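Local coordinates for protein MIP07328p (Drosophila melanogaster, PDB 6FKK) that probably acts as a chemorepellent axon guidance cue by binding semaphorin receptors, this piece holding the extracellular sema domain and PSI region, at residues 304-307 with 308-312. Sequence-based numbering, arbitrary orientation.
Sequences FNVD and DILAA
N305 and I309 meet where a strand of the semaphorin beta-propeller, 298-305, runs straight into the short helix 306-312, with N305 as the N-cap. The carbonyl oxygen of N305 takes the first helical bond, from I309 N at 2.9 Å and in the carbonyl plane, and a weak second one from D308 N. One residue on, L310 N reaches V306 O at 3.0 Å in a nearly straight bond (N-H...O 171°). The cap itself comes from the side chain: CG is anti to the backbone N (chi1 -166°), which sets the amide beside the carbonyl carbon, and OD1 reaches forward to accept from D307 N at 3.0 Å, the donor sitting above the amide plane. An alanine here would remove OD1 and is likely to leave D307 N without its capping acceptor. The packed side is mostly apolar. I309 CD1 lies 4.1 Å from F304 CB, and both side chains rest on V368 of strand 368-369; the V306 side chain touches S283 and I285 of the adjoining strand 282-290. The other side is looser and more open to solvent, with D307 and A311 exposed and A311 N bonded only weakly to D307 O. There the carboxylate of D308 folds back alongside the cap residue, its OD2 3.5 Å from N305 CB.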
loop_
_atom_site.group_PDB
_atom_site.type_symbol
_atom_site.label_atom_id
_atom_site.label_comp_id
_atom_site.label_asym_id
_atom_site.label_seq_id
_atom_site.Cartn_x
_atom_site.Cartn_y
_atom_site.Cartn_z
ATOM N N PHE A 304 3.700 -9.835 4.461
ATOM C CA PHE A 304 5.095 -9.884 4.864
ATOM C C PHE A 304 5.228 -9.450 6.314
ATOM O O PHE A 304 4.586 -8.487 6.743
ATOM C CB PHE A 304 5.958 -8.997 3.968
ATOM C CG PHE A 304 6.018 -9.459 2.542
ATOM C CD1 PHE A 304 5.082 -9.027 1.617
ATOM C CD2 PHE A 304 7.013 -10.326 2.127
ATOM C CE1 PHE A 304 5.139 -9.453 0.303
ATOM C CE2 PHE A 304 7.077 -10.753 0.818
ATOM C CZ PHE A 304 6.138 -10.317 -0.096
ATOM N N ASN A 305 6.061 -10.169 7.065
ATOM C CA ASN A 305 6.325 -9.826 8.455
ATOM C C ASN A 305 7.376 -8.723 8.512
ATOM O O ASN A 305 8.436 -8.833 7.887
ATOM C CB ASN A 305 6.793 -11.060 9.228
ATOM C CG ASN A 305 6.758 -10.865 10.737
ATOM O OD1 ASN A 305 6.959 -9.760 11.241
ATOM N ND2 ASN A 305 6.506 -11.947 11.464
ATOM N N VAL A 306 7.073 -7.655 9.256
ATOM C CA VAL A 306 7.995 -6.525 9.353
ATOM C C VAL A 306 9.319 -6.959 9.965
ATOM O O VAL A 306 10.380 -6.429 9.613
ATOM C CB VAL A 306 7.343 -5.379 10.153
ATOM C CG1 VAL A 306 8.297 -4.197 10.289
ATOM C CG2 VAL A 306 6.048 -4.948 9.485
ATOM N N ASP A 307 9.287 -7.935 10.872
ATOM C CA ASP A 307 10.527 -8.455 11.436
ATOM C C ASP A 307 11.334 -9.225 10.397
ATOM O O ASP A 307 12.566 -9.268 10.481
ATOM C CB ASP A 307 10.220 -9.339 12.646
ATOM C CG ASP A 307 9.539 -8.575 13.771
ATOM O OD1 ASP A 307 9.944 -7.423 14.043
ATOM O OD2 ASP A 307 8.597 -9.124 14.379
ATOM N N ASP A 308 10.664 -9.836 9.416
ATOM C CA ASP A 308 11.376 -10.498 8.328
ATOM C C ASP A 308 11.931 -9.498 7.323
ATOM O O ASP A 308 12.994 -9.738 6.739
ATOM C CB ASP A 308 10.460 -11.496 7.617
ATOM C CG ASP A 308 10.229 -12.757 8.426
ATOM O OD1 ASP A 308 11.083 -13.080 9.279
ATOM O OD2 ASP A 308 9.196 -13.428 8.205
ATOM N N ILE A 309 11.230 -8.386 7.105
ATOM C CA ILE A 309 11.746 -7.348 6.216
ATOM C C ILE A 309 13.021 -6.749 6.793
ATOM O O ILE A 309 14.044 -6.641 6.108
ATOM C CB ILE A 309 10.678 -6.268 5.974
ATOM C CG1 ILE A 309 9.462 -6.875 5.276
ATOM C CG2 ILE A 309 11.258 -5.128 5.159
ATOM C CD1 ILE A 309 8.354 -5.884 5.021
ATOM N N LEU A 310 12.978 -6.362 8.068
ATOM C CA LEU A 310 14.148 -5.759 8.697
ATOM C C LEU A 310 15.291 -6.757 8.832
ATOM O O LEU A 310 16.460 -6.358 8.888
ATOM C CB LEU A 310 13.767 -5.191 10.064
ATOM C CG LEU A 310 12.724 -4.072 10.049
ATOM C CD1 LEU A 310 12.340 -3.667 11.461
ATOM C CD2 LEU A 310 13.256 -2.878 9.278
ATOM N N ALA A 311 14.978 -8.054 8.880
ATOM C CA ALA A 311 16.024 -9.057 9.032
ATOM C C ALA A 311 16.804 -9.263 7.740
ATOM O O ALA A 311 17.975 -9.653 7.783
ATOM C CB ALA A 311 15.421 -10.383 9.499
ATOM N N ALA A 312 16.176 -9.008 6.589
ATOM C CA ALA A 312 16.861 -9.196 5.314
ATOM C C ALA A 312 18.068 -8.280 5.187
ATOM O O ALA A 312 19.049 -8.631 4.521
ATOM C CB ALA A 312 15.893 -8.961 4.154
#